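Local coordinates for protein angel homolog 2 (PDB 6RW0), which removes 2',3'-cyclic phosphates as a phosphatase of the CCR4 family, and probably binds the 3' untranslated regions of mRNAs, at residues A[12-23]-A[391-405]. Sequence-based numbering, arbitrary orientation.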
loop_
_atom_site.group_PDB
_atom_site.type_symbol
_atom_site.label_atom_id
_atom_site.label_comp_id
_atom_site.label_asym_id
_atom_site.label_seq_id
_atom_site.Cartn_x
_atom_site.Cartn_y
_atom_site.Cartn_z
ATOM N N HIS A 12 -2.946 20.239 -23.896
ATOM C CA HIS A 12 -3.254 19.974 -25.297
ATOM C C HIS A 12 -3.986 18.637 -25.438
ATOM O O HIS A 12 -3.836 17.745 -24.603
ATOM C CB HIS A 12 -1.975 19.968 -26.144
ATOM C CG HIS A 12 -2.230 19.880 -27.616
ATOM N ND1 HIS A 12 -2.129 18.701 -28.323
ATOM C CD2 HIS A 12 -2.600 20.825 -28.515
ATOM C CE1 HIS A 12 -2.424 18.923 -29.592
ATOM N NE2 HIS A 12 -2.712 20.204 -29.735
ATOM N N GLN A 13 -4.779 18.509 -26.501
ATOM C CA GLN A 13 -5.526 17.281 -26.739
ATOM C C GLN A 13 -4.572 16.098 -26.844
ATOM O O GLN A 13 -3.612 16.125 -27.620
ATOM C CB GLN A 13 -6.332 17.423 -28.037
ATOM C CG GLN A 13 -7.330 16.293 -28.305
ATOM C CD GLN A 13 -7.733 16.171 -29.777
ATOM O OE1 GLN A 13 -7.923 15.061 -30.288
ATOM N NE2 GLN A 13 -7.868 17.305 -30.457
ATOM N N GLY A 14 -4.822 15.067 -26.041
ATOM C CA GLY A 14 -4.101 13.818 -26.159
ATOM C C GLY A 14 -2.823 13.690 -25.353
ATOM O O GLY A 14 -2.210 12.614 -25.384
ATOM N N VAL A 15 -2.405 14.735 -24.630
ATOM C CA VAL A 15 -1.144 14.699 -23.887
ATOM C C VAL A 15 -1.242 13.713 -22.733
ATOM O O VAL A 15 -2.216 13.711 -21.967
ATOM C CB VAL A 15 -0.786 16.109 -23.386
ATOM C CG1 VAL A 15 0.249 16.075 -22.268
ATOM C CG2 VAL A 15 -0.277 16.973 -24.545
ATOM N N ILE A 16 -0.230 12.846 -22.585
ATOM C CA ILE A 16 -0.171 11.843 -21.492
ATOM C C ILE A 16 0.973 12.294 -20.595
ATOM O O ILE A 16 2.107 12.092 -20.972
ATOM C CB ILE A 16 0.045 10.425 -22.021
ATOM C CG1 ILE A 16 -1.048 10.048 -23.017
ATOM C CG2 ILE A 16 0.113 9.448 -20.857
ATOM C CD1 ILE A 16 -0.860 8.706 -23.632
ATOM N N LYS A 17 0.666 12.925 -19.480
ATOM C CA LYS A 17 1.716 13.462 -18.601
ATOM C C LYS A 17 1.304 13.276 -17.145
ATOM O O LYS A 17 0.133 13.386 -16.861
ATOM C CB LYS A 17 1.943 14.954 -18.898
ATOM C CG LYS A 17 3.030 15.614 -18.060
ATOM C CD LYS A 17 3.524 16.956 -18.531
ATOM C CE LYS A 17 4.659 17.453 -17.659
ATOM N NZ LYS A 17 5.147 18.786 -18.074
ATOM N N ARG A 18 2.271 13.045 -16.268
ATOM C CA ARG A 18 2.032 13.022 -14.819
ATOM C C ARG A 18 2.507 14.392 -14.331
ATOM O O ARG A 18 3.668 14.686 -14.508
ATOM C CB ARG A 18 2.771 11.846 -14.188
ATOM C CG ARG A 18 2.269 10.511 -14.706
ATOM C CD ARG A 18 2.681 9.367 -13.808
ATOM N NE ARG A 18 2.005 9.483 -12.540
ATOM C CZ ARG A 18 2.274 8.756 -11.474
ATOM N NH1 ARG A 18 3.178 7.798 -11.544
ATOM N NH2 ARG A 18 1.635 9.003 -10.351
ATOM N N ASN A 19 1.628 15.161 -13.737
ATOM C CA ASN A 19 1.907 16.541 -13.293
ATOM C C ASN A 19 1.900 16.648 -11.782
ATOM O O ASN A 19 1.202 15.909 -11.172
ATOM C CB ASN A 19 0.791 17.485 -13.743
ATOM C CG ASN A 19 0.361 17.264 -15.171
ATOM O OD1 ASN A 19 -0.679 16.691 -15.447
ATOM N ND2 ASN A 19 1.184 17.710 -16.083
ATOM N N TRP A 20 2.655 17.576 -11.225
ATOM C CA TRP A 20 2.520 17.881 -9.792
ATOM C C TRP A 20 1.270 18.739 -9.667
ATOM O O TRP A 20 1.217 19.784 -10.294
ATOM C CB TRP A 20 3.730 18.636 -9.265
ATOM C CG TRP A 20 4.839 17.767 -8.788
ATOM C CD1 TRP A 20 6.086 17.683 -9.317
ATOM C CD2 TRP A 20 4.797 16.828 -7.704
ATOM N NE1 TRP A 20 6.825 16.762 -8.635
ATOM C CE2 TRP A 20 6.056 16.214 -7.654
ATOM C CE3 TRP A 20 3.814 16.418 -6.811
ATOM C CZ2 TRP A 20 6.362 15.247 -6.706
ATOM C CZ3 TRP A 20 4.120 15.473 -5.867
ATOM C CH2 TRP A 20 5.377 14.903 -5.816
ATOM N N GLU A 21 0.265 18.273 -8.972
ATOM C CA GLU A 21 -0.933 19.044 -8.686
ATOM C C GLU A 21 -0.792 19.565 -7.267
ATOM O O GLU A 21 -0.655 18.773 -6.327
ATOM C CB GLU A 21 -2.193 18.189 -8.774
ATOM C CG GLU A 21 -2.513 17.654 -10.138
ATOM C CD GLU A 21 -3.777 16.815 -10.130
ATOM O OE1 GLU A 21 -4.254 16.443 -9.029
ATOM O OE2 GLU A 21 -4.293 16.532 -11.229
ATOM N N TYR A 22 -0.797 20.880 -7.116
ATOM C CA TYR A 22 -0.749 21.507 -5.808
ATOM C C TYR A 22 -2.162 21.649 -5.273
ATOM O O TYR A 22 -3.083 22.027 -6.001
ATOM C CB TYR A 22 -0.044 22.857 -5.916
ATOM C CG TYR A 22 1.444 22.650 -6.083
ATOM C CD1 TYR A 22 2.271 22.536 -4.976
ATOM C CD2 TYR A 22 2.014 22.512 -7.343
ATOM C CE1 TYR A 22 3.628 22.322 -5.114
ATOM C CE2 TYR A 22 3.374 22.294 -7.493
ATOM C CZ TYR A 22 4.176 22.201 -6.372
ATOM O OH TYR A 22 5.529 21.987 -6.506
ATOM N N ILE A 23 -2.326 21.305 -4.002
ATOM C CA ILE A 23 -3.635 21.257 -3.386
ATOM C C ILE A 23 -3.908 22.551 -2.630
ATOM O O ILE A 23 -3.647 23.641 -3.132
ATOM C CB ILE A 23 -3.757 20.050 -2.445
ATOM C CG1 ILE A 23 -3.310 18.765 -3.142
ATOM C CG2 ILE A 23 -5.185 19.932 -1.954
ATOM C CD1 ILE A 23 -4.166 18.351 -4.322
ATOM N N LEU A 391 -1.772 17.939 2.988
ATOM C CA LEU A 391 -1.322 17.501 1.674
ATOM C C LEU A 391 -0.999 18.737 0.847
ATOM O O LEU A 391 -1.884 19.554 0.572
ATOM C CB LEU A 391 -2.398 16.675 0.978
ATOM C CG LEU A 391 -2.009 16.221 -0.427
ATOM C CD1 LEU A 391 -0.821 15.294 -0.395
ATOM C CD2 LEU A 391 -3.189 15.535 -1.094
ATOM N N LEU A 392 0.264 18.879 0.462
ATOM C CA LEU A 392 0.670 20.024 -0.343
ATOM C C LEU A 392 0.535 19.761 -1.838
ATOM O O LEU A 392 0.146 20.661 -2.593
ATOM C CB LEU A 392 2.128 20.371 -0.039
ATOM C CG LEU A 392 2.481 20.776 1.388
ATOM C CD1 LEU A 392 3.994 20.993 1.505
ATOM C CD2 LEU A 392 1.718 22.033 1.771
ATOM N N ALA A 393 0.868 18.552 -2.284
ATOM C CA ALA A 393 0.889 18.247 -3.707
ATOM C C ALA A 393 0.875 16.740 -3.902
ATOM O O ALA A 393 1.244 15.969 -3.011
ATOM C CB ALA A 393 2.138 18.829 -4.375
ATOM N N ARG A 394 0.460 16.329 -5.098
ATOM C CA ARG A 394 0.482 14.925 -5.481
ATOM C C ARG A 394 0.850 14.830 -6.955
ATOM O O ARG A 394 0.632 15.766 -7.728
ATOM C CB ARG A 394 -0.869 14.247 -5.241
ATOM C CG ARG A 394 -1.992 14.837 -6.057
ATOM C CD ARG A 394 -3.344 14.293 -5.622
ATOM N NE ARG A 394 -4.377 14.983 -6.382
ATOM C CZ ARG A 394 -5.613 15.211 -5.963
ATOM N NH1 ARG A 394 -6.015 14.791 -4.772
ATOM N NH2 ARG A 394 -6.451 15.865 -6.754
ATOM N N LEU A 395 1.408 13.684 -7.342
ATOM C CA LEU A 395 1.802 13.447 -8.730
ATOM C C LEU A 395 0.635 12.777 -9.443
ATOM O O LEU A 395 0.296 11.628 -9.148
ATOM C CB LEU A 395 3.037 12.557 -8.802
ATOM C CG LEU A 395 3.593 12.342 -10.216
ATOM C CD1 LEU A 395 4.164 13.654 -10.708
ATOM C CD2 LEU A 395 4.625 11.243 -10.250
ATOM N N SER A 396 0.045 13.470 -10.410
ATOM C CA SER A 396 -1.216 13.002 -10.972
ATOM C C SER A 396 -1.067 11.632 -11.633
ATOM O O SER A 396 -0.016 11.282 -12.181
ATOM C CB SER A 396 -1.766 14.029 -11.957
ATOM O OG SER A 396 -0.913 14.198 -13.070
ATOM N N LEU A 397 -2.144 10.848 -11.601
ATOM C CA LEU A 397 -2.213 9.468 -12.124
ATOM C C LEU A 397 -2.716 9.527 -13.576
ATOM O O LEU A 397 -2.770 10.596 -14.139
ATOM C CB LEU A 397 -3.099 8.673 -11.147
ATOM C CG LEU A 397 -2.372 8.150 -9.915
ATOM C CD1 LEU A 397 -3.379 7.595 -8.928
ATOM C CD2 LEU A 397 -1.358 7.091 -10.284
ATOM N N LEU A 398 -2.971 8.387 -14.179
ATOM C CA LEU A 398 -3.393 8.268 -15.579
ATOM C C LEU A 398 -4.641 7.407 -15.667
ATOM O O LEU A 398 -5.027 6.809 -14.703
ATOM C CB LEU A 398 -2.248 7.632 -16.364
ATOM C CG LEU A 398 -0.927 8.382 -16.338
ATOM C CD1 LEU A 398 0.138 7.562 -17.017
ATOM C CD2 LEU A 398 -1.058 9.738 -17.001
ATOM N N THR A 399 -5.278 7.439 -16.816
ATOM C CA THR A 399 -6.448 6.599 -17.106
ATOM C C THR A 399 -6.002 5.289 -17.752
ATOM O O THR A 399 -4.877 5.172 -18.180
ATOM C CB THR A 399 -7.447 7.316 -18.017
ATOM O OG1 THR A 399 -6.827 7.407 -19.290
ATOM C CG2 THR A 399 -7.845 8.682 -17.516
ATOM N N GLU A 400 -6.924 4.337 -17.827
ATOM C CA GLU A 400 -6.716 3.039 -18.487
ATOM C C GLU A 400 -6.393 3.314 -19.960
ATOM O O GLU A 400 -5.503 2.709 -20.476
ATOM C CB GLU A 400 -7.983 2.195 -18.344
ATOM C CG GLU A 400 -7.939 0.896 -19.113
ATOM C CD GLU A 400 -9.165 0.025 -18.911
ATOM O OE1 GLU A 400 -10.052 0.458 -18.203
ATOM O OE2 GLU A 400 -9.200 -1.049 -19.481
ATOM N N GLN A 401 -7.126 4.225 -20.583
ATOM C CA GLN A 401 -6.910 4.558 -22.009
ATOM C C GLN A 401 -5.513 5.150 -22.191
ATOM O O GLN A 401 -4.865 4.792 -23.143
ATOM C CB GLN A 401 -7.980 5.515 -22.517
ATOM C CG GLN A 401 -7.843 5.777 -24.006
ATOM C CD GLN A 401 -8.786 6.810 -24.564
ATOM O OE1 GLN A 401 -9.517 7.480 -23.848
ATOM N NE2 GLN A 401 -8.757 6.958 -25.872
ATOM N N ASP A 402 -5.061 5.992 -21.276
ATOM C CA ASP A 402 -3.709 6.584 -21.366
ATOM C C ASP A 402 -2.682 5.453 -21.363
ATOM O O ASP A 402 -1.778 5.486 -22.116
ATOM C CB ASP A 402 -3.371 7.443 -20.145
ATOM C CG ASP A 402 -4.050 8.792 -20.062
ATOM O OD1 ASP A 402 -4.423 9.308 -21.106
ATOM O OD2 ASP A 402 -4.229 9.281 -18.932
ATOM N N LEU A 403 -2.836 4.490 -20.472
ATOM C CA LEU A 403 -1.857 3.390 -20.350
ATOM C C LEU A 403 -1.894 2.471 -21.572
ATOM O O LEU A 403 -0.858 1.997 -21.948
ATOM C CB LEU A 403 -2.063 2.681 -19.015
ATOM C CG LEU A 403 -1.564 3.493 -17.826
ATOM C CD1 LEU A 403 -1.893 2.785 -16.534
ATOM C CD2 LEU A 403 -0.077 3.749 -17.927
ATOM N N TRP A 404 -3.061 2.201 -22.139
ATOM C CA TRP A 404 -3.050 1.389 -23.361
ATOM C C TRP A 404 -2.495 2.158 -24.558
ATOM O O TRP A 404 -2.004 1.533 -25.505
ATOM C CB TRP A 404 -4.416 0.743 -23.647
ATOM C CG TRP A 404 -4.619 -0.432 -22.728
ATOM C CD1 TRP A 404 -5.557 -0.561 -21.739
ATOM C CD2 TRP A 404 -3.812 -1.615 -22.670
ATOM N NE1 TRP A 404 -5.389 -1.758 -21.081
ATOM C CE2 TRP A 404 -4.326 -2.423 -21.634
ATOM C CE3 TRP A 404 -2.714 -2.078 -23.406
ATOM C CZ2 TRP A 404 -3.779 -3.665 -21.314
ATOM C CZ3 TRP A 404 -2.167 -3.316 -23.078
ATOM C CH2 TRP A 404 -2.702 -4.089 -22.040
ATOM N N THR A 405 -2.533 3.495 -24.530
ATOM C CA THR A 405 -1.893 4.269 -25.591
ATOM C C THR A 405 -0.395 4.010 -25.623
ATOM O O THR A 405 0.220 4.064 -26.697
ATOM C CB THR A 405 -2.168 5.760 -25.397
ATOM O OG1 THR A 405 -3.572 5.996 -25.529
ATOM C CG2 THR A 405 -1.437 6.593 -26.449
HETATM O O HOH W 1 -4.963 11.893 -21.661
HETATM O O HOH W 2 -2.131 13.039 -15.214
#
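Strand 20-22 is the edge strand of a mixed sheet in the endonuclease/exonuclease/phosphatase fold, and Glu21 and Arg394 of the antiparallel strand 391-395 are its hydrogen-bonded pair. Glu21 N gives to Arg394 O at 2.8 Å, and Arg394 N returns a bond to Glu21 O. Their side chains form a salt bridge: Glu21 OE1 takes both NE (3.0 Å) and NH2 of Arg394, lying in the guanidinium plane. The carboxylate itself is turned 55° from that plane. Ile23 CD1 lies over the centre of one guanidinium face, and NH1 goes on to Val339 O. On the opposite face of the two strands, Ala393 CB makes a CH-pi contact over the Tyr22 ring, while the Trp20 ring turns one face to Leu395 CB, offset toward its rim, and sets CE3 against Arg394 C (3.4 Å). Leu392 and Ala393 form a classic beta bulge opposite Lys424 of strand 421-428, which flanks 391-395 on its other side.

Beyond the strand the backbone pairing goes on, Ser396 N giving to Asn19 O. With chi1 at 64°, Ser396 OG accepts from Asn19 N at 2.8 Å; it also donates to a water shared with Lys17 O and Leu397 O. Arg18 bends at chi3 (67°), which brings NE almost straight onto Ser396 O at 2.7 Å and lets NH2 reach Leu395 O from above the carbonyl plane. Leu395 CD2 lies over the guanidinium centre, and Arg18 NH1 bonds Pro420 O. A leucine in place of Arg18 would probably leave the Ser396 and Pro420 carbonyls without these donors, though Leu395 O would keep Tyr340 OH. Farther along, Ile16 CD1 packs on Thr405 CG2 (3.6 Å), at the helix that Thr399 and Asp402 start with a capping box.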